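Local coordinates for Di-haem cytochrome c peroxidase family protein (Burkholderia thailandensis E264, PDB 6NX0), which binds two c-type haems and probably acts as a peroxidase and electron-transfer protein of the cytochrome c peroxidase/MauG family, at residues A195-E200 with A255-L260; Q201-L206 with R247-L252. One frame throughout, in Å; residues are numbered along the deposited sequence.

Contact 1 (A195-E200 with A255-L260); sequences ADTLAE and AMQAYL. With HEC (heme c), chain B.
Thr197, Leu198 and Ala199 pack their side chains and backbone against Gln257 and Leu260 near the C-terminal end of helix 245-260. The motif is a threonine N-cap, set beside haem c in a domain of the di-haem cytochrome c peroxidase family. Ahead of the cap, Asp196 N gives a straight bond to Glu200 OE1 (2.9 Å, 172°), reaching it from above the carboxylate plane, while the Asp196 carboxylate forms a salt bridge with Arg171. Thr197 OG1 then accepts from Glu200 N at 3.2 Å, the capping bond, and its CB brushes Gln257 OE1. Leu198 supplies the apolar part of the contact: CD2 lies 3.5 Å from the haem methyl CMA and 3.9 Å from Leu260 CD1, so one branch touches both the porphyrin edge and the second helix. The other branch, CD1, meets Leu260 CB. At the backbone, Leu198 N donates to a water 2.9 Å away. Ala199 N adds a weak, bent bond to Gln257 OE1 (3.3 Å, 147°). Gln257 reaches this helix start because CG is anti to its backbone N (chi1 -162°) and the chain beyond is extended. Its side-chain OE1 accepts from the water as well as, weakly, from Ala199 N. Met256, one residue earlier, starts toward 195-200, but its chain bends at chi2 and chi3 and its end leads away, with CG, SD and CE each about 3.7 Å from the haem methyl CMB.

Contact 2 (Q201-L206 with R247-L252); sequences QLRGPL and RMVRVL. With HEC (heme c), chain B.
Arg203 spreads its guanidinium over Val249, whose CG1 stands 3.6 Å above the centre of that plane; the two side chains cross at about a right angle. Val249 CG1 is anti to the backbone N (chi1 174°), the branch that faces Arg203. The charge is paired by a salt bridge from Arg203 NH2 to Glu246. Leu202 is directed at the same helix, one turn farther on, at Leu252. Its CG lies between backbone N and carbonyl carbon (chi1 49°). Leu202 CD2 rests 3.7 Å from Leu252 O and 4.2 Å from Leu252 CB. Leu206 CD1 meets Leu252 CD1 at 4.3 Å, completing an apolar seam. On the haem side, Gln201 NE2 lies 3.1 Å from the haem nitrogen NA and donates a weak bond of 2.8 Å to the water that is bound to the iron, 2.2 Å from FE. Pro205 CB packs 3.5 Å from haem CHC on the same face as this water, so Gln201 and Pro205 line the site opposite the axial His126. Behind the seam, helix 217-225 covers Leu206 and Leu252 through Leu220 and Ile224, and helix 228-237 closes on Leu252 through Leu233.

In the fold
From the N terminus the chain passes the strands at 61-84 and then Cys122 and Cys125, which attach one haem c, before reaching 195-206, where the short helices 198-201 and 203-207 follow each other over that haem. It then runs through helices 217-225 and 228-237 and returns along helix 245-260. Contact 2 closes the inner loop, 40 residues between 201-206 and 247-252; contact 1 closes the outer loop, 54 residues between 195-200 and 255-260, so contact 2 nests inside it. The first segments ascend as the second descend, and the two contact centres lie about 9 Å apart. They join directly where Met256 CB meets Leu202 CD2 at 3.8 Å, tying one long helix to the haem-lining turns.

Contact 1 (A195-E200 with A255-L260)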
loop_
_atom_site.group_PDB
_atom_site.type_symbol
_atom_site.label_atom_id
_atom_site.label_comp_id
_atom_site.label_asym_id
_atom_site.label_seq_id
_atom_site.Cartn_x
_atom_site.Cartn_y
_atom_site.Cartn_z
ATOM N N ALA A 195 -1.525 -10.629 5.084
ATOM C CA ALA A 195 -0.333 -11.444 4.851
ATOM C C ALA A 195 0.786 -10.945 5.756
ATOM O O ALA A 195 1.015 -9.748 5.857
ATOM C CB ALA A 195 0.116 -11.403 3.386
ATOM N N ASP A 196 1.490 -11.856 6.414
ATOM C CA ASP A 196 2.504 -11.443 7.366
ATOM C C ASP A 196 3.822 -11.117 6.679
ATOM O O ASP A 196 4.580 -10.287 7.181
ATOM C CB ASP A 196 2.708 -12.552 8.400
ATOM C CG ASP A 196 3.410 -12.080 9.651
ATOM O OD1 ASP A 196 3.039 -11.009 10.176
ATOM O OD2 ASP A 196 4.328 -12.815 10.121
ATOM N N THR A 197 4.070 -11.718 5.512
ATOM C CA THR A 197 5.340 -11.608 4.802
ATOM C C THR A 197 5.083 -11.528 3.305
ATOM O O THR A 197 4.009 -11.865 2.816
ATOM C CB THR A 197 6.245 -12.817 5.055
ATOM O OG1 THR A 197 5.639 -13.973 4.479
ATOM C CG2 THR A 197 6.482 -13.035 6.554
ATOM N N LEU A 198 6.098 -11.039 2.587
ATOM C CA LEU A 198 6.056 -11.027 1.124
ATOM C C LEU A 198 5.887 -12.426 0.540
ATOM O O LEU A 198 5.208 -12.608 -0.472
ATOM C CB LEU A 198 7.326 -10.362 0.587
ATOM C CG LEU A 198 7.408 -8.866 0.876
ATOM C CD1 LEU A 198 8.828 -8.330 0.651
ATOM C CD2 LEU A 198 6.415 -8.115 -0.014
ATOM N N ALA A 199 6.495 -13.432 1.157
ATOM C CA ALA A 199 6.331 -14.792 0.651
ATOM C C ALA A 199 4.874 -15.232 0.701
ATOM O O ALA A 199 4.361 -15.830 -0.254
ATOM C CB ALA A 199 7.216 -15.753 1.443
ATOM N N GLU A 200 4.182 -14.935 1.805
ATOM C CA GLU A 200 2.772 -15.280 1.944
ATOM C C GLU A 200 1.879 -14.442 1.033
ATOM O O GLU A 200 0.833 -14.922 0.574
ATOM C CB GLU A 200 2.342 -15.097 3.404
ATOM C CG GLU A 200 0.870 -15.361 3.663
ATOM C CD GLU A 200 0.421 -15.055 5.101
ATOM O OE1 GLU A 200 1.268 -14.665 5.943
ATOM O OE2 GLU A 200 -0.785 -15.223 5.383
ATOM N N ALA A 255 11.697 -16.554 -3.505
ATOM C CA ALA A 255 12.346 -15.838 -4.595
ATOM C C ALA A 255 11.807 -14.426 -4.691
ATOM O O ALA A 255 12.565 -13.463 -4.847
ATOM C CB ALA A 255 12.130 -16.592 -5.915
ATOM N N MET A 256 10.496 -14.288 -4.569
ATOM C CA MET A 256 9.894 -12.961 -4.688
ATOM C C MET A 256 10.333 -12.045 -3.555
ATOM O O MET A 256 10.584 -10.859 -3.768
ATOM C CB MET A 256 8.377 -13.098 -4.697
ATOM C CG MET A 256 7.644 -11.803 -5.054
ATOM S SD MET A 256 8.164 -11.066 -6.621
ATOM C CE MET A 256 7.538 -12.325 -7.711
ATOM N N GLN A 257 10.382 -12.572 -2.327
ATOM C CA GLN A 257 10.871 -11.798 -1.197
ATOM C C GLN A 257 12.264 -11.246 -1.474
ATOM O O GLN A 257 12.540 -10.070 -1.222
ATOM C CB GLN A 257 10.849 -12.690 0.046
ATOM C CG GLN A 257 10.916 -11.973 1.366
ATOM C CD GLN A 257 10.489 -12.915 2.491
ATOM O OE1 GLN A 257 9.298 -12.993 2.869
ATOM N NE2 GLN A 257 11.450 -13.684 2.989
ATOM N N ALA A 258 13.153 -12.062 -2.039
ATOM C CA ALA A 258 14.493 -11.580 -2.345
ATOM C C ALA A 258 14.456 -10.450 -3.362
ATOM O O ALA A 258 15.195 -9.472 -3.235
ATOM C CB ALA A 258 15.364 -12.724 -2.859
ATOM N N TYR A 259 13.625 -10.577 -4.405
ATOM C CA TYR A 259 13.563 -9.510 -5.397
ATOM C C TYR A 259 13.017 -8.232 -4.781
ATOM O O TYR A 259 13.596 -7.150 -4.948
ATOM C CB TYR A 259 12.717 -9.932 -6.601
ATOM C CG TYR A 259 12.436 -8.818 -7.603
ATOM C CD1 TYR A 259 13.452 -8.024 -8.100
ATOM C CD2 TYR A 259 11.151 -8.598 -8.069
ATOM C CE1 TYR A 259 13.190 -7.038 -9.043
ATOM C CE2 TYR A 259 10.882 -7.624 -8.988
ATOM C CZ TYR A 259 11.904 -6.836 -9.475
ATOM O OH TYR A 259 11.643 -5.861 -10.421
ATOM N N LEU A 260 11.906 -8.338 -4.059
ATOM C CA LEU A 260 11.290 -7.134 -3.530
ATOM C C LEU A 260 12.091 -6.510 -2.404
ATOM O O LEU A 260 11.855 -5.344 -2.082
ATOM C CB LEU A 260 9.860 -7.433 -3.079
ATOM C CG LEU A 260 8.927 -7.891 -4.216
ATOM C CD1 LEU A 260 7.513 -8.153 -3.719
ATOM C CD2 LEU A 260 8.898 -6.863 -5.357
HETATM FE FE HEC B . -0.024 -7.184 -6.368
HETATM C CHA HEC B . -0.780 -5.675 -3.342
HETATM C CHB HEC B . 2.941 -8.233 -5.087
HETATM C CHC HEC B . 0.307 -9.451 -8.932
HETATM C CHD HEC B . -3.098 -6.274 -7.627
HETATM N NA HEC B . 0.930 -6.910 -4.596
HETATM C C1A HEC B . 0.440 -6.287 -3.466
HETATM C C2A HEC B . 1.451 -6.329 -2.447
HETATM C C3A HEC B . 2.520 -6.942 -2.973
HETATM C C4A HEC B . 2.182 -7.404 -4.295
HETATM C CMA HEC B . 3.811 -7.312 -2.251
HETATM C CAA HEC B . 1.295 -5.765 -1.022
HETATM C CBA HEC B . 1.873 -4.363 -0.946
HETATM C CGA HEC B . 1.618 -3.682 0.374
HETATM O O1A HEC B . 2.224 -2.585 0.556
HETATM O O2A HEC B . 0.729 -4.147 1.151
HETATM N NB HEC B . 1.330 -8.595 -6.910
HETATM C C1B HEC B . 2.494 -8.882 -6.210
HETATM C C2B HEC B . 3.179 -9.939 -6.905
HETATM C C3B HEC B . 2.407 -10.357 -7.914
HETATM C C4B HEC B . 1.254 -9.490 -7.953
HETATM C CMB HEC B . 4.530 -10.512 -6.467
HETATM C CAB HEC B . 2.697 -11.444 -8.969
HETATM C CBB HEC B . 2.713 -12.835 -8.287
HETATM N NC HEC B . -1.159 -7.731 -7.968
HETATM C C1C HEC B . -0.801 -8.661 -8.935
HETATM C C2C HEC B . -1.725 -8.499 -10.036
HETATM C C3C HEC B . -2.659 -7.599 -9.716
HETATM C C4C HEC B . -2.335 -7.122 -8.387
HETATM C CMC HEC B . -1.555 -9.183 -11.402
HETATM C CAC HEC B . -3.616 -6.872 -10.678
HETATM C CBC HEC B . -4.700 -7.813 -11.220
HETATM N ND HEC B . -1.597 -6.128 -5.641
HETATM C C1D HEC B . -2.775 -5.851 -6.362
HETATM C C2D HEC B . -3.686 -5.163 -5.484
HETATM C C3D HEC B . -3.011 -5.041 -4.165
HETATM C C4D HEC B . -1.718 -5.650 -4.327
HETATM C CMD HEC B . -5.112 -4.769 -5.818
HETATM C CAD HEC B . -3.588 -4.424 -2.878
HETATM C CBD HEC B . -4.614 -5.403 -2.353
HETATM C CGD HEC B . -5.002 -5.149 -0.907
HETATM O O1D HEC B . -4.482 -4.182 -0.310
HETATM O O2D HEC B . -5.899 -5.902 -0.434
HETATM O O HOH W 1 8.375 -10.129 4.090
HETATM O O HOH W 2 -1.143 -8.749 -5.322
#

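Contact 2 (Q201-L206 with R247-L252)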
loop_
_atom_site.group_PDB
_atom_site.type_symbol
_atom_site.label_atom_id
_atom_site.label_comp_id
_atom_site.label_asym_id
_atom_site.label_seq_id
_atom_site.Cartn_x
_atom_site.Cartn_y
_atom_site.Cartn_z
ATOM N N GLN A 201 2.266 -13.194 0.783
ATOM C CA GLN A 201 1.426 -12.277 0.015
ATOM C C GLN A 201 1.070 -12.841 -1.354
ATOM O O GLN A 201 -0.053 -12.645 -1.830
ATOM C CB GLN A 201 2.150 -10.936 -0.130
ATOM C CG GLN A 201 1.364 -9.842 -0.869
ATOM C CD GLN A 201 1.379 -10.015 -2.363
ATOM O OE1 GLN A 201 2.319 -10.576 -2.930
ATOM N NE2 GLN A 201 0.324 -9.543 -3.019
ATOM N N LEU A 202 2.019 -13.478 -2.038
ATOM C CA LEU A 202 1.725 -13.718 -3.450
ATOM C C LEU A 202 0.692 -14.816 -3.655
ATOM O O LEU A 202 0.175 -14.947 -4.767
ATOM C CB LEU A 202 2.999 -13.982 -4.262
ATOM C CG LEU A 202 4.052 -14.970 -3.820
ATOM C CD1 LEU A 202 3.481 -16.323 -3.570
ATOM C CD2 LEU A 202 5.113 -15.034 -4.935
ATOM N N ARG A 203 0.305 -15.538 -2.607
ATOM C CA ARG A 203 -0.848 -16.421 -2.727
ATOM C C ARG A 203 -2.091 -15.662 -3.175
ATOM O O ARG A 203 -2.944 -16.216 -3.875
ATOM C CB ARG A 203 -1.110 -17.098 -1.385
ATOM C CG ARG A 203 0.047 -17.926 -0.889
ATOM C CD ARG A 203 -0.254 -18.491 0.495
ATOM N NE ARG A 203 0.546 -19.680 0.783
ATOM C CZ ARG A 203 0.211 -20.911 0.402
ATOM N NH1 ARG A 203 -0.910 -21.129 -0.278
ATOM N NH2 ARG A 203 1.008 -21.927 0.692
ATOM N N GLY A 204 -2.241 -14.420 -2.744
ATOM C CA GLY A 204 -3.385 -13.623 -3.109
ATOM C C GLY A 204 -3.568 -13.482 -4.608
ATOM O O GLY A 204 -4.509 -14.031 -5.188
ATOM N N PRO A 205 -2.672 -12.734 -5.268
ATOM C CA PRO A 205 -2.852 -12.520 -6.715
ATOM C C PRO A 205 -2.820 -13.798 -7.530
ATOM O O PRO A 205 -3.561 -13.909 -8.509
ATOM C CB PRO A 205 -1.682 -11.592 -7.078
ATOM C CG PRO A 205 -0.709 -11.711 -5.944
ATOM C CD PRO A 205 -1.567 -11.913 -4.737
ATOM N N LEU A 206 -1.991 -14.780 -7.153
ATOM C CA LEU A 206 -1.872 -15.985 -7.972
ATOM C C LEU A 206 -3.194 -16.741 -8.077
ATOM O O LEU A 206 -3.513 -17.273 -9.136
ATOM C CB LEU A 206 -0.786 -16.905 -7.426
ATOM C CG LEU A 206 0.661 -16.486 -7.696
ATOM C CD1 LEU A 206 1.595 -17.356 -6.874
ATOM C CD2 LEU A 206 1.016 -16.549 -9.184
ATOM N N ARG A 247 5.003 -26.595 -1.585
ATOM C CA ARG A 247 6.420 -26.274 -1.726
ATOM C C ARG A 247 6.645 -25.317 -2.900
ATOM O O ARG A 247 7.410 -24.342 -2.796
ATOM C CB ARG A 247 7.201 -27.576 -1.899
ATOM C CG ARG A 247 8.667 -27.439 -2.212
ATOM C CD ARG A 247 9.463 -26.923 -1.061
ATOM N NE ARG A 247 10.888 -26.961 -1.381
ATOM C CZ ARG A 247 11.814 -26.264 -0.739
ATOM N NH1 ARG A 247 11.479 -25.463 0.269
ATOM N NH2 ARG A 247 13.081 -26.355 -1.126
ATOM N N MET A 248 5.977 -25.565 -4.021
ATOM C CA MET A 248 6.090 -24.645 -5.151
ATOM C C MET A 248 5.709 -23.230 -4.737
ATOM O O MET A 248 6.420 -22.266 -5.040
ATOM C CB MET A 248 5.226 -25.124 -6.318
ATOM C CG MET A 248 5.177 -24.167 -7.538
ATOM S SD MET A 248 6.787 -23.805 -8.282
ATOM C CE MET A 248 6.927 -25.180 -9.419
ATOM N N VAL A 249 4.576 -23.079 -4.052
ATOM C CA VAL A 249 4.145 -21.736 -3.660
ATOM C C VAL A 249 5.151 -21.118 -2.697
ATOM O O VAL A 249 5.479 -19.925 -2.790
ATOM C CB VAL A 249 2.724 -21.785 -3.052
ATOM C CG1 VAL A 249 2.319 -20.409 -2.504
ATOM C CG2 VAL A 249 1.728 -22.255 -4.077
ATOM N N ARG A 250 5.670 -21.914 -1.764
ATOM C CA ARG A 250 6.613 -21.381 -0.798
ATOM C C ARG A 250 7.881 -20.888 -1.476
ATOM O O ARG A 250 8.399 -19.834 -1.118
ATOM C CB ARG A 250 6.957 -22.419 0.267
ATOM C CG ARG A 250 5.827 -22.595 1.292
ATOM C CD ARG A 250 6.306 -23.310 2.545
ATOM N NE ARG A 250 6.929 -24.591 2.234
ATOM C CZ ARG A 250 6.271 -25.740 2.104
ATOM N NH1 ARG A 250 4.955 -25.787 2.259
ATOM N NH2 ARG A 250 6.938 -26.847 1.809
ATOM N N VAL A 251 8.400 -21.625 -2.456
ATOM C CA VAL A 251 9.676 -21.189 -3.022
ATOM C C VAL A 251 9.473 -20.043 -4.008
ATOM O O VAL A 251 10.367 -19.205 -4.157
ATOM C CB VAL A 251 10.461 -22.360 -3.644
ATOM C CG1 VAL A 251 10.688 -23.440 -2.599
ATOM C CG2 VAL A 251 9.791 -22.896 -4.879
ATOM N N LEU A 252 8.307 -19.952 -4.661
ATOM C CA LEU A 252 7.961 -18.735 -5.401
ATOM C C LEU A 252 8.017 -17.530 -4.478
ATOM O O LEU A 252 8.569 -16.482 -4.827
ATOM C CB LEU A 252 6.564 -18.858 -6.013
ATOM C CG LEU A 252 6.381 -19.787 -7.222
ATOM C CD1 LEU A 252 4.904 -19.923 -7.622
ATOM C CD2 LEU A 252 7.215 -19.291 -8.372
HETATM FE FE HEC B . -0.024 -7.184 -6.368
HETATM C CHA HEC B . -0.780 -5.675 -3.342
HETATM C CHB HEC B . 2.941 -8.233 -5.087
HETATM C CHC HEC B . 0.307 -9.451 -8.932
HETATM C CHD HEC B . -3.098 -6.274 -7.627
HETATM N NA HEC B . 0.930 -6.910 -4.596
HETATM C C1A HEC B . 0.440 -6.287 -3.466
HETATM C C2A HEC B . 1.451 -6.329 -2.447
HETATM C C3A HEC B . 2.520 -6.942 -2.973
HETATM C C4A HEC B . 2.182 -7.404 -4.295
HETATM C CMA HEC B . 3.811 -7.312 -2.251
HETATM C CAA HEC B . 1.295 -5.765 -1.022
HETATM C CBA HEC B . 1.873 -4.363 -0.946
HETATM C CGA HEC B . 1.618 -3.682 0.374
HETATM O O1A HEC B . 2.224 -2.585 0.556
HETATM O O2A HEC B . 0.729 -4.147 1.151
HETATM N NB HEC B . 1.330 -8.595 -6.910
HETATM C C1B HEC B . 2.494 -8.882 -6.210
HETATM C C2B HEC B . 3.179 -9.939 -6.905
HETATM C C3B HEC B . 2.407 -10.357 -7.914
HETATM C C4B HEC B . 1.254 -9.490 -7.953
HETATM C CMB HEC B . 4.530 -10.512 -6.467
HETATM C CAB HEC B . 2.697 -11.444 -8.969
HETATM C CBB HEC B . 2.713 -12.835 -8.287
HETATM N NC HEC B . -1.159 -7.731 -7.968
HETATM C C1C HEC B . -0.801 -8.661 -8.935
HETATM C C2C HEC B . -1.725 -8.499 -10.036
HETATM C C3C HEC B . -2.659 -7.599 -9.716
HETATM C C4C HEC B . -2.335 -7.122 -8.387
HETATM C CMC HEC B . -1.555 -9.183 -11.402
HETATM C CAC HEC B . -3.616 -6.872 -10.678
HETATM C CBC HEC B . -4.700 -7.813 -11.220
HETATM N ND HEC B . -1.597 -6.128 -5.641
HETATM C C1D HEC B . -2.775 -5.851 -6.362
HETATM C C2D HEC B . -3.686 -5.163 -5.484
HETATM C C3D HEC B . -3.011 -5.041 -4.165
HETATM C C4D HEC B . -1.718 -5.650 -4.327
HETATM C CMD HEC B . -5.112 -4.769 -5.818
HETATM C CAD HEC B . -3.588 -4.424 -2.878
HETATM C CBD HEC B . -4.614 -5.403 -2.353
HETATM C CGD HEC B . -5.002 -5.149 -0.907
HETATM O O1D HEC B . -4.482 -4.182 -0.310
HETATM O O2D HEC B . -5.899 -5.902 -0.434
HETATM O O HOH W 2 -1.143 -8.749 -5.322
#